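Local atomic coordinates of rhodanese-like domain-containing protein (Rhodopseudomonas palustris, PDB entry 2HHG), a protein that is of uncharacterised function but carries a rhodanese-like domain and may act as a thiosulfate-cyanide sulfurtransferase. Residues I6-I10 against K11-D15; D28-A31 against L32-G36. One frame throughout, in Å; residues are numbered along the deposited sequence.

Contact 1: residues I6-I10 against K11-D15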
loop_
_atom_site.group_PDB
_atom_site.type_symbol
_atom_site.label_atom_id
_atom_site.label_comp_id
_atom_site.label_asym_id
_atom_site.label_seq_id
_atom_site.Cartn_x
_atom_site.Cartn_y
_atom_site.Cartn_z
ATOM N N ILE A 6 -15.195 6.404 20.537
ATOM C CA ILE A 6 -14.606 6.636 19.247
ATOM C C ILE A 6 -15.693 7.222 18.360
ATOM O O ILE A 6 -16.768 6.633 18.178
ATOM C CB ILE A 6 -13.968 5.348 18.670
ATOM C CG1 ILE A 6 -12.850 4.840 19.606
ATOM C CG2 ILE A 6 -13.478 5.567 17.241
ATOM C CD1 ILE A 6 -11.789 5.881 19.992
ATOM N N THR A 7 -15.411 8.411 17.847
ATOM C CA THR A 7 -16.356 9.149 17.025
ATOM C C THR A 7 -15.951 9.210 15.550
ATOM O O THR A 7 -16.761 9.583 14.703
ATOM C CB THR A 7 -16.566 10.550 17.598
ATOM O OG1 THR A 7 -15.294 11.113 17.945
ATOM C CG2 THR A 7 -17.434 10.465 18.855
ATOM N N ARG A 8 -14.708 8.835 15.253
ATOM C CA ARG A 8 -14.225 8.702 13.879
ATOM C C ARG A 8 -13.443 7.404 13.805
ATOM O O ARG A 8 -12.360 7.278 14.384
ATOM C CB ARG A 8 -13.350 9.890 13.483
ATOM C CG ARG A 8 -12.677 9.759 12.121
ATOM C CD ARG A 8 -11.897 11.020 11.786
ATOM N NE ARG A 8 -11.024 10.842 10.626
ATOM C CZ ARG A 8 -11.424 10.919 9.360
ATOM N NH1 ARG A 8 -12.697 11.162 9.066
ATOM N NH2 ARG A 8 -10.544 10.746 8.380
ATOM N N GLY A 9 -14.016 6.426 13.119
ATOM C CA GLY A 9 -13.429 5.101 13.054
ATOM C C GLY A 9 -12.928 4.749 11.672
ATOM O O GLY A 9 -12.904 5.589 10.759
ATOM N N ILE A 10 -12.530 3.493 11.510
ATOM C CA ILE A 10 -11.975 3.054 10.235
ATOM C C ILE A 10 -12.990 3.113 9.097
ATOM O O ILE A 10 -12.605 3.340 7.950
ATOM C CB ILE A 10 -11.293 1.662 10.307
ATOM C CG1 ILE A 10 -12.314 0.556 10.597
ATOM C CG2 ILE A 10 -10.136 1.673 11.317
ATOM C CD1 ILE A 10 -11.785 -0.858 10.359
ATOM N N LYS A 11 -14.275 2.948 9.403
ATOM C CA LYS A 11 -15.292 3.033 8.357
ATOM C C LYS A 11 -15.240 4.391 7.648
ATOM O O LYS A 11 -15.190 4.448 6.418
ATOM C CB LYS A 11 -16.682 2.755 8.927
ATOM C CG LYS A 11 -17.772 2.703 7.871
ATOM C CD LYS A 11 -19.118 2.345 8.480
ATOM C CE LYS A 11 -20.148 2.042 7.407
ATOM N NZ LYS A 11 -20.308 3.187 6.476
ATOM N N ALA A 12 -15.224 5.473 8.425
ATOM C CA ALA A 12 -15.131 6.823 7.868
ATOM C C ALA A 12 -13.825 7.030 7.110
ATOM O O ALA A 12 -13.820 7.577 6.009
ATOM C CB ALA A 12 -15.273 7.868 8.963
HETATM N N MSE A 13 -12.722 6.587 7.702
HETATM C CA MSE A 13 -11.409 6.755 7.082
HETATM C C MSE A 13 -11.287 6.003 5.768
HETATM O O MSE A 13 -10.725 6.524 4.801
HETATM C CB MSE A 13 -10.298 6.304 8.018
HETATM C CG MSE A 13 -10.213 7.095 9.299
HETATM SE SE MSE A 13 -8.933 6.236 10.444
HETATM C CE MSE A 13 -9.529 7.001 12.113
ATOM N N LEU A 14 -11.805 4.778 5.744
ATOM C CA LEU A 14 -11.738 3.931 4.561
ATOM C C LEU A 14 -12.629 4.446 3.436
ATOM O O LEU A 14 -12.239 4.395 2.265
ATOM C CB LEU A 14 -12.068 2.481 4.915
ATOM C CG LEU A 14 -10.979 1.750 5.706
ATOM C CD1 LEU A 14 -11.525 0.477 6.322
ATOM C CD2 LEU A 14 -9.755 1.453 4.836
ATOM N N ASP A 15 -13.811 4.954 3.789
ATOM C CA ASP A 15 -14.711 5.550 2.806
ATOM C C ASP A 15 -14.026 6.720 2.111
ATOM O O ASP A 15 -14.026 6.808 0.875
ATOM C CB ASP A 15 -16.010 6.023 3.464
ATOM C CG ASP A 15 -16.894 6.806 2.507
ATOM O OD1 ASP A 15 -17.244 6.263 1.439
ATOM O OD2 ASP A 15 -17.226 7.968 2.817
HETATM O O HOH W 1 -16.202 5.582 11.326
#
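Gly-9 sits at the N-cap of helix 10-18, and its carbonyl opens the helical bonding: Met-13 N, of a selenomethionine, donates to Gly-9 O over 3.2 Å, nearly straight at 167° and in the carbonyl plane. One residue on, Leu-14 N reaches Ile-10 O at 2.8 Å, this donor tilted 21° from the carbonyl plane. Among the amides of the first turn, which have no helical carbonyl before them, Ala-12 N is satisfied by a water 3.1 Å away. The same water accepts from Gly-9 N at 3.0 Å, and this bridge ties the cap residue to the first turn through solvent. Arg-8 approaches from the loop with CG anti to the backbone N (chi1 174°) and the chain extended as far as NE, which carries its guanidinium alongside the helix. There Met-13 CG lies over one face of the group, 3.8 Å from Arg-8 NH2, while Met-13 CE touches the backbone Arg-8 O at 3.6 Å. The charge itself is met further along by Glu-16, whose OE2 forms a salt bridge with Arg-8 NH1. On the other flank Leu-14 CD1 comes to 4.2 Å from Ile-10 CB, a light apolar touch; the leucine also packs on Leu-97, Ala-100 and Leu-101 of helix 97-109. Cutting Leu-14 back to an alanine would probably leave a gap toward helix 97-109 and take the CD1 touch from Ile-10. The i to i+4 bonds starting from a glycine N-cap, with water meeting a first-turn amide, are typical of a solvent-exposed helix N-terminus, here that of the helix preceding the first strand of the parallel sheet.

Contact 2: residues D28-A31 against L32-G36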
loop_
_atom_site.group_PDB
_atom_site.type_symbol
_atom_site.label_atom_id
_atom_site.label_comp_id
_atom_site.label_asym_id
_atom_site.label_seq_id
_atom_site.Cartn_x
_atom_site.Cartn_y
_atom_site.Cartn_z
ATOM N N ASP A 28 -5.780 -7.386 -12.110
ATOM C CA ASP A 28 -5.040 -6.347 -12.816
ATOM C C ASP A 28 -3.645 -6.130 -12.222
ATOM O O ASP A 28 -2.680 -5.924 -12.952
ATOM C CB ASP A 28 -5.812 -5.027 -12.824
ATOM C CG ASP A 28 -7.017 -5.056 -13.739
ATOM O OD1 ASP A 28 -7.167 -6.017 -14.525
ATOM O OD2 ASP A 28 -7.822 -4.103 -13.669
ATOM N N ALA A 29 -3.549 -6.180 -10.896
ATOM C CA ALA A 29 -2.260 -6.041 -10.224
ATOM C C ALA A 29 -1.311 -7.197 -10.568
ATOM O O ALA A 29 -0.121 -6.988 -10.806
ATOM C CB ALA A 29 -2.458 -5.930 -8.723
ATOM N N ILE A 30 -1.852 -8.412 -10.602
ATOM C CA ILE A 30 -1.071 -9.580 -10.986
ATOM C C ILE A 30 -0.582 -9.443 -12.437
ATOM O O ILE A 30 0.598 -9.685 -12.729
ATOM C CB ILE A 30 -1.860 -10.891 -10.745
ATOM C CG1 ILE A 30 -2.008 -11.122 -9.235
ATOM C CG2 ILE A 30 -1.174 -12.081 -11.423
ATOM C CD1 ILE A 30 -2.953 -12.244 -8.857
ATOM N N ALA A 31 -1.474 -9.025 -13.334
ATOM C CA ALA A 31 -1.097 -8.832 -14.736
ATOM C C ALA A 31 -0.026 -7.756 -14.876
ATOM O O ALA A 31 0.917 -7.911 -15.646
ATOM C CB ALA A 31 -2.309 -8.494 -15.594
ATOM N N LEU A 32 -0.166 -6.673 -14.109
ATOM C CA LEU A 32 0.824 -5.599 -14.090
ATOM C C LEU A 32 2.199 -6.129 -13.675
ATOM O O LEU A 32 3.217 -5.809 -14.285
ATOM C CB LEU A 32 0.376 -4.477 -13.144
ATOM C CG LEU A 32 1.292 -3.256 -13.012
ATOM C CD1 LEU A 32 1.439 -2.543 -14.352
ATOM C CD2 LEU A 32 0.759 -2.301 -11.952
ATOM N N HIS A 33 2.222 -6.927 -12.615
ATOM C CA HIS A 33 3.459 -7.515 -12.130
ATOM C C HIS A 33 4.107 -8.415 -13.186
ATOM O O HIS A 33 5.308 -8.335 -13.421
ATOM C CB HIS A 33 3.186 -8.297 -10.853
ATOM C CG HIS A 33 4.418 -8.817 -10.188
ATOM N ND1 HIS A 33 4.982 -10.030 -10.518
ATOM C CD2 HIS A 33 5.185 -8.294 -9.206
ATOM C CE1 HIS A 33 6.050 -10.230 -9.767
ATOM N NE2 HIS A 33 6.193 -9.194 -8.958
ATOM N N LYS A 34 3.306 -9.265 -13.820
ATOM C CA LYS A 34 3.813 -10.169 -14.851
ATOM C C LYS A 34 4.366 -9.442 -16.077
ATOM O O LYS A 34 5.253 -9.959 -16.761
ATOM C CB LYS A 34 2.747 -11.182 -15.260
ATOM C CG LYS A 34 2.426 -12.174 -14.159
ATOM C CD LYS A 34 1.264 -13.056 -14.551
ATOM C CE LYS A 34 0.958 -14.080 -13.479
ATOM N NZ LYS A 34 -0.243 -14.883 -13.831
ATOM N N SER A 35 3.857 -8.240 -16.339
ATOM C CA SER A 35 4.311 -7.447 -17.479
ATOM C C SER A 35 5.705 -6.858 -17.243
ATOM O O SER A 35 6.327 -6.337 -18.176
ATOM C CB SER A 35 3.303 -6.333 -17.805
ATOM O OG SER A 35 3.396 -5.267 -16.877
ATOM N N GLY A 36 6.177 -6.934 -15.999
ATOM C CA GLY A 36 7.467 -6.372 -15.604
ATOM C C GLY A 36 7.318 -5.133 -14.736
ATOM O O GLY A 36 8.313 -4.586 -14.251
#
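Ile-30 and Lys-34 stand one helical turn apart, side by side and pointing the same way. Ile-30 CG2 is the touching branch: it meets Lys-34 CE at 3.6 Å and NZ at 3.8 Å. Lys-34 reaches it with CG anti to its own carbonyl carbon (chi1 -68°) and an extended chain beyond, whose methylenes pass Ile-30 O before arriving at the methyl. Leu-32 and His-33 diverge from this pair. Leu-32 CB rests 3.4 Å from Asp-28 O, whereas the rest of its side chain leads off to Val-40 of strand 40-44. His-33 CB likewise lies 3.5 Å from Ile-30 O, and the rest of the side chain leads off to Ile-42, Ile-57 and Pro-130, with NE2 hydrogen-bonded to Pro-58 O. Successive i to i+4 bonds run beneath these side chains; Lys-34 N to Ile-30 O is 2.9 Å at 163°, but Ser-35 N to Ala-31 O bends to 137°. Ser-35 OG turns back to donate to Leu-32 O at 2.7 Å, and Gly-36, at positive phi, closes a Schellman motif with its N bonded to His-33 O at 3.1 Å. The chemistry thus implies a divided task: aliphatic contact links Ile-30 to the lysine chain, while the carbonyls of Leu-32 and His-33, near the helix end, find donors in Ser-35 OG and Gly-36 N.

In the fold
Both contacts are local, each at one end of its own helix: contact 1 joins the preceding loop to the first turn of helix 10-18, contact 2 joins consecutive turns near the end of helix 26-34. Contact 1 is a surface contact with no buried residue, and its helix packs on helix 97-109. Contact 2 is partly buried: helix 26-34 lies against strand 40-44 and helix 120-126, with Ala-29 and Ile-30 enclosed. The chemistry follows the helix polarity, since contact 1 has to supply acceptors for first-turn amides and enlists water, whereas contact 2 supplies donors for last-turn carbonyls from within the chain. Their centres are 31 Å apart on opposite sides of the chain's centre.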